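Local coordinates for protein PA0821 (Pseudomonas aeruginosa, PDB 7DRG) that is probably the immunity protein (antitoxin) that protects Pseudomonas aeruginosa from a type VI secretion effector with a putative VRR-NUC nuclease domain, at residues Glu66-Arg78 and Leu87-Met99. Numbering follows the deposited sequence.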
loop_
_atom_site.group_PDB
_atom_site.type_symbol
_atom_site.label_atom_id
_atom_site.label_comp_id
_atom_site.label_asym_id
_atom_site.label_seq_id
_atom_site.Cartn_x
_atom_site.Cartn_y
_atom_site.Cartn_z
ATOM N N GLU B 66 21.092 -26.178 9.158
ATOM C CA GLU B 66 21.980 -25.622 10.170
ATOM C C GLU B 66 23.407 -25.495 9.657
ATOM O O GLU B 66 24.152 -24.627 10.129
ATOM C CB GLU B 66 21.925 -26.484 11.434
ATOM C CG GLU B 66 22.505 -25.841 12.670
ATOM C CD GLU B 66 22.305 -26.687 13.915
ATOM O OE1 GLU B 66 22.539 -27.915 13.844
ATOM O OE2 GLU B 66 21.914 -26.125 14.965
ATOM N N ARG B 67 23.813 -26.340 8.698
ATOM C CA ARG B 67 25.139 -26.172 8.109
ATOM C C ARG B 67 25.298 -24.782 7.510
ATOM O O ARG B 67 26.385 -24.195 7.575
ATOM C CB ARG B 67 25.402 -27.240 7.047
ATOM C CG ARG B 67 26.827 -27.204 6.509
ATOM C CD ARG B 67 27.068 -28.242 5.418
ATOM N NE ARG B 67 26.207 -28.022 4.259
ATOM C CZ ARG B 67 26.457 -27.144 3.294
ATOM N NH1 ARG B 67 27.553 -26.396 3.339
ATOM N NH2 ARG B 67 25.608 -27.013 2.283
ATOM N N LEU B 68 24.219 -24.225 6.958
ATOM C CA LEU B 68 24.257 -22.868 6.431
ATOM C C LEU B 68 23.976 -21.821 7.498
ATOM O O LEU B 68 24.595 -20.751 7.492
ATOM C CB LEU B 68 23.236 -22.707 5.303
ATOM C CG LEU B 68 23.191 -23.793 4.233
ATOM C CD1 LEU B 68 22.158 -23.412 3.178
ATOM C CD2 LEU B 68 24.571 -24.008 3.618
ATOM N N ALA B 69 23.049 -22.109 8.415
ATOM C CA ALA B 69 22.464 -21.085 9.273
ATOM C C ALA B 69 23.128 -20.965 10.638
ATOM O O ALA B 69 22.850 -19.992 11.349
ATOM C CB ALA B 69 20.973 -21.371 9.481
ATOM N N GLU B 70 23.975 -21.923 11.017
ATOM C CA GLU B 70 24.558 -21.942 12.356
ATOM C C GLU B 70 25.193 -20.621 12.781
ATOM O O GLU B 70 24.980 -20.219 13.938
ATOM C CB GLU B 70 25.577 -23.091 12.457
ATOM C CG GLU B 70 26.129 -23.344 13.862
ATOM C CD GLU B 70 27.287 -22.427 14.224
ATOM O OE1 GLU B 70 27.520 -22.205 15.432
ATOM O OE2 GLU B 70 27.964 -21.925 13.300
ATOM N N PRO B 71 25.952 -19.903 11.944
ATOM C CA PRO B 71 26.545 -18.638 12.409
ATOM C C PRO B 71 25.521 -17.558 12.712
ATOM O O PRO B 71 25.886 -16.546 13.324
ATOM C CB PRO B 71 27.453 -18.218 11.242
ATOM C CG PRO B 71 27.647 -19.435 10.432
ATOM C CD PRO B 71 26.392 -20.226 10.574
ATOM N N HIS B 72 24.257 -17.739 12.316
ATOM C CA HIS B 72 23.278 -16.664 12.335
ATOM C C HIS B 72 22.079 -16.905 13.244
ATOM O O HIS B 72 21.393 -15.936 13.584
ATOM C CB HIS B 72 22.764 -16.400 10.911
ATOM C CG HIS B 72 23.859 -16.228 9.906
ATOM N ND1 HIS B 72 24.647 -15.098 9.853
ATOM C CD2 HIS B 72 24.302 -17.043 8.919
ATOM C CE1 HIS B 72 25.530 -15.226 8.878
ATOM N NE2 HIS B 72 25.343 -16.397 8.297
ATOM N N LEU B 73 21.799 -18.147 13.642
ATOM C CA LEU B 73 20.639 -18.408 14.482
ATOM C C LEU B 73 20.855 -17.849 15.882
ATOM O O LEU B 73 21.967 -17.873 16.413
ATOM C CB LEU B 73 20.370 -19.909 14.563
ATOM C CG LEU B 73 19.954 -20.569 13.247
ATOM C CD1 LEU B 73 19.707 -22.056 13.455
ATOM C CD2 LEU B 73 18.712 -19.891 12.687
ATOM N N THR B 74 19.775 -17.347 16.484
ATOM C CA THR B 74 19.879 -16.666 17.770
ATOM C C THR B 74 18.880 -17.157 18.817
ATOM O O THR B 74 19.191 -17.125 20.010
ATOM C CB THR B 74 19.706 -15.158 17.572
ATOM O OG1 THR B 74 18.531 -14.913 16.794
ATOM C CG2 THR B 74 20.919 -14.577 16.866
ATOM N N TRP B 75 17.701 -17.625 18.402
ATOM C CA TRP B 75 16.638 -17.966 19.340
ATOM C C TRP B 75 15.897 -19.222 18.904
ATOM O O TRP B 75 15.723 -19.479 17.709
ATOM C CB TRP B 75 15.621 -16.821 19.480
ATOM C CG TRP B 75 16.247 -15.533 19.842
ATOM C CD1 TRP B 75 16.484 -14.472 19.015
ATOM C CD2 TRP B 75 16.739 -15.153 21.134
ATOM N NE1 TRP B 75 17.098 -13.464 19.708
ATOM C CE2 TRP B 75 17.259 -13.848 21.013
ATOM C CE3 TRP B 75 16.798 -15.791 22.375
ATOM C CZ2 TRP B 75 17.828 -13.168 22.085
ATOM C CZ3 TRP B 75 17.359 -15.112 23.441
ATOM C CH2 TRP B 75 17.865 -13.811 23.288
ATOM N N LEU B 76 15.438 -19.988 19.894
ATOM C CA LEU B 76 14.519 -21.099 19.675
ATOM C C LEU B 76 13.237 -20.839 20.454
ATOM O O LEU B 76 13.265 -20.735 21.691
ATOM C CB LEU B 76 15.145 -22.429 20.108
ATOM C CG LEU B 76 14.153 -23.590 20.101
ATOM C CD1 LEU B 76 13.652 -23.861 18.691
ATOM C CD2 LEU B 76 14.815 -24.828 20.692
ATOM N N TRP B 77 12.119 -20.750 19.736
ATOM C CA TRP B 77 10.793 -20.596 20.329
ATOM C C TRP B 77 10.068 -21.939 20.311
ATOM O O TRP B 77 10.078 -22.644 19.295
ATOM C CB TRP B 77 9.965 -19.543 19.571
ATOM C CG TRP B 77 10.350 -18.104 19.834
ATOM C CD1 TRP B 77 11.115 -17.286 19.036
ATOM C CD2 TRP B 77 9.970 -17.310 20.969
ATOM N NE1 TRP B 77 11.234 -16.043 19.616
ATOM C CE2 TRP B 77 10.540 -16.031 20.798
ATOM C CE3 TRP B 77 9.205 -17.560 22.111
ATOM C CZ2 TRP B 77 10.369 -15.007 21.728
ATOM C CZ3 TRP B 77 9.040 -16.544 23.035
ATOM C CH2 TRP B 77 9.623 -15.286 22.840
ATOM N N ARG B 78 9.447 -22.294 21.436
ATOM C CA ARG B 78 8.660 -23.512 21.547
ATOM C C ARG B 78 7.358 -23.192 22.267
ATOM O O ARG B 78 7.363 -22.475 23.271
ATOM C CB ARG B 78 9.417 -24.616 22.305
ATOM C CG ARG B 78 10.668 -25.149 21.591
ATOM C CD ARG B 78 11.368 -26.194 22.449
ATOM N NE ARG B 78 11.683 -25.632 23.752
ATOM C CZ ARG B 78 11.865 -26.350 24.849
ATOM N NH1 ARG B 78 11.778 -27.676 24.800
ATOM N NH2 ARG B 78 12.137 -25.738 25.994
ATOM N N LEU B 87 11.171 -19.715 25.373
ATOM C CA LEU B 87 12.244 -19.018 24.676
ATOM C C LEU B 87 13.593 -19.480 25.202
ATOM O O LEU B 87 13.838 -19.438 26.412
ATOM C CB LEU B 87 12.120 -17.504 24.845
ATOM C CG LEU B 87 13.280 -16.735 24.214
ATOM C CD1 LEU B 87 13.321 -16.986 22.710
ATOM C CD2 LEU B 87 13.153 -15.249 24.519
ATOM N N THR B 88 14.473 -19.903 24.293
ATOM C CA THR B 88 15.820 -20.343 24.637
ATOM C C THR B 88 16.817 -19.689 23.691
ATOM O O THR B 88 16.602 -19.681 22.477
ATOM C CB THR B 88 15.945 -21.876 24.552
ATOM O OG1 THR B 88 14.883 -22.493 25.297
ATOM C CG2 THR B 88 17.287 -22.342 25.103
ATOM N N ALA B 89 17.904 -19.144 24.237
ATOM C CA ALA B 89 18.983 -18.668 23.381
ATOM C C ALA B 89 19.569 -19.839 22.602
ATOM O O ALA B 89 19.718 -20.941 23.133
ATOM C CB ALA B 89 20.075 -17.989 24.203
ATOM N N TYR B 90 19.896 -19.597 21.330
ATOM C CA TYR B 90 20.343 -20.688 20.460
ATOM C C TYR B 90 21.582 -21.380 21.021
ATOM O O TYR B 90 21.719 -22.607 20.923
ATOM C CB TYR B 90 20.604 -20.148 19.052
ATOM C CG TYR B 90 21.196 -21.149 18.077
ATOM C CD1 TYR B 90 20.464 -22.253 17.653
ATOM C CD2 TYR B 90 22.471 -20.965 17.560
ATOM C CE1 TYR B 90 21.009 -23.172 16.749
ATOM C CE2 TYR B 90 23.021 -21.870 16.665
ATOM C CZ TYR B 90 22.284 -22.962 16.258
ATOM O OH TYR B 90 22.841 -23.848 15.360
ATOM N N ARG B 91 22.485 -20.603 21.626
ATOM C CA ARG B 91 23.666 -21.149 22.289
ATOM C C ARG B 91 23.313 -22.177 23.356
ATOM O O ARG B 91 24.091 -23.105 23.600
ATOM C CB ARG B 91 24.467 -20.020 22.938
ATOM C CG ARG B 91 25.639 -19.510 22.141
ATOM C CD ARG B 91 26.472 -18.571 23.002
ATOM N NE ARG B 91 27.056 -19.264 24.148
ATOM C CZ ARG B 91 28.266 -19.813 24.149
ATOM N NH1 ARG B 91 29.023 -19.747 23.063
ATOM N NH2 ARG B 91 28.721 -20.427 25.235
ATOM N N ASP B 92 22.174 -22.011 24.027
ATOM C CA ASP B 92 21.801 -22.850 25.161
ATOM C C ASP B 92 20.917 -24.029 24.781
ATOM O O ASP B 92 20.511 -24.789 25.668
ATOM C CB ASP B 92 21.080 -22.010 26.218
ATOM C CG ASP B 92 21.928 -20.872 26.736
ATOM O OD1 ASP B 92 23.169 -21.005 26.698
ATOM O OD2 ASP B 92 21.352 -19.855 27.185
ATOM N N THR B 93 20.590 -24.195 23.505
ATOM C CA THR B 93 19.622 -25.209 23.119
ATOM C C THR B 93 20.253 -26.594 23.095
ATOM O O THR B 93 21.453 -26.754 22.851
ATOM C CB THR B 93 19.016 -24.903 21.748
ATOM O OG1 THR B 93 20.048 -24.857 20.753
ATOM C CG2 THR B 93 18.274 -23.576 21.770
ATOM N N GLN B 94 19.422 -27.598 23.350
ATOM C CA GLN B 94 19.778 -28.985 23.106
ATOM C C GLN B 94 19.680 -29.286 21.615
ATOM O O GLN B 94 18.950 -28.609 20.886
ATOM C CB GLN B 94 18.841 -29.912 23.868
ATOM C CG GLN B 94 18.884 -29.770 25.374
ATOM C CD GLN B 94 17.858 -30.653 26.052
ATOM O OE1 GLN B 94 16.659 -30.372 26.011
ATOM N NE2 GLN B 94 18.319 -31.737 26.661
ATOM N N PRO B 95 20.403 -30.298 21.133
ATOM C CA PRO B 95 20.211 -30.737 19.747
ATOM C C PRO B 95 18.759 -31.097 19.490
ATOM O O PRO B 95 18.060 -31.613 20.366
ATOM C CB PRO B 95 21.115 -31.970 19.637
ATOM C CG PRO B 95 22.185 -31.714 20.632
ATOM C CD PRO B 95 21.511 -31.012 21.786
ATOM N N LEU B 96 18.306 -30.812 18.268
ATOM C CA LEU B 96 16.923 -31.110 17.912
ATOM C C LEU B 96 16.606 -32.588 18.111
ATOM O O LEU B 96 15.532 -32.928 18.616
ATOM C CB LEU B 96 16.640 -30.671 16.469
ATOM C CG LEU B 96 15.198 -30.820 15.995
ATOM C CD1 LEU B 96 14.274 -30.020 16.903
ATOM C CD2 LEU B 96 15.056 -30.336 14.557
ATOM N N ARG B 97 17.539 -33.483 17.759
ATOM C CA ARG B 97 17.294 -34.914 17.952
ATOM C C ARG B 97 17.099 -35.266 19.421
ATOM O O ARG B 97 16.362 -36.208 19.744
ATOM C CB ARG B 97 18.450 -35.733 17.372
ATOM C CG ARG B 97 18.521 -35.701 15.852
ATOM C CD ARG B 97 19.813 -36.318 15.315
ATOM N NE ARG B 97 20.072 -35.888 13.942
ATOM C CZ ARG B 97 19.581 -36.491 12.872
ATOM N NH1 ARG B 97 18.807 -37.555 13.018
ATOM N NH2 ARG B 97 19.873 -36.018 11.668
ATOM N N GLU B 98 17.751 -34.533 20.325
ATOM C CA GLU B 98 17.595 -34.815 21.745
ATOM C C GLU B 98 16.227 -34.368 22.243
ATOM O O GLU B 98 15.595 -35.061 23.046
ATOM C CB GLU B 98 18.720 -34.143 22.535
ATOM C CG GLU B 98 18.759 -34.482 24.025
ATOM C CD GLU B 98 19.307 -35.874 24.334
ATOM O OE1 GLU B 98 19.996 -36.478 23.484
ATOM O OE2 GLU B 98 19.045 -36.363 25.454
HETATM N N MSE B 99 15.746 -33.224 21.768
HETATM C CA MSE B 99 14.435 -32.739 22.177
HETATM C C MSE B 99 13.333 -33.628 21.602
HETATM O O MSE B 99 12.351 -33.928 22.285
HETATM C CB MSE B 99 14.249 -31.281 21.754
HETATM C CG MSE B 99 15.101 -30.331 22.574
HETATM SE SE MSE B 99 14.807 -28.469 22.075
HETATM C CE MSE B 99 15.704 -28.480 20.331
HETATM O O HOH W 1 12.619 -22.772 23.589
#
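Leu73 lies over one face of the Tyr90 ring. Its CB stands 3.6 Å from the ring centroid, almost on the ring normal, and its CD1 packs near Tyr90 CE1. Glu66 OE2 lies at the ring edge, in its plane, and accepts a very short hydrogen bond from Tyr90 OH, 2.5 Å. Glu66 gets there with an extended chain, its carboxylate turned 62° from the ring. CG of Glu70 also touches this hydroxyl. The tyrosine is thus packed on one face and hydrogen-bonded through its hydroxyl. Its CG is anti to the backbone N (chi1 175°), which carries the ring to Glu66 of the helix and to Leu73 in the loop that follows.

Leu87 serves two indoles. Its CD1 sits over one face of the Trp77 six-membered ring, 3.7 Å from the centroid. The same methyl meets Trp75 CE3 obliquely, and Ala89 CB touches Trp75 CZ3.

Leu76 points to the other side of the hairpin. Its CD2 meets the selenomethionine Met99 tip to tip, 3.8 Å from CE, and Thr93 CG2 packs on its CB. Thr93 OG1 donates to Tyr90 O, pinning the turn after the strand.

The strands are antiparallel, with Leu76 and Thr88 as the hydrogen-bonded pair: Leu76 N to Thr88 O is 2.8 Å, and Thr88 N to Leu76 O is 3.0 Å. Just past the paired strands, Tyr90 N donates to Thr74 O from above the carbonyl plane. A water links Leu76 O, Thr88 OG1 and Arg78 NE; Arg78 NH2 bonds Gln83 O.

Strands 75-77 and 87-89 form a beta hairpin. Strand 109-114 pairs with 75-77, where Thr74 and Trp75 make a classic bulge opposite Thr114. Tyr90 ties the hairpin to helix 52-69 through Glu66, and Met99 brings in helix 96-101.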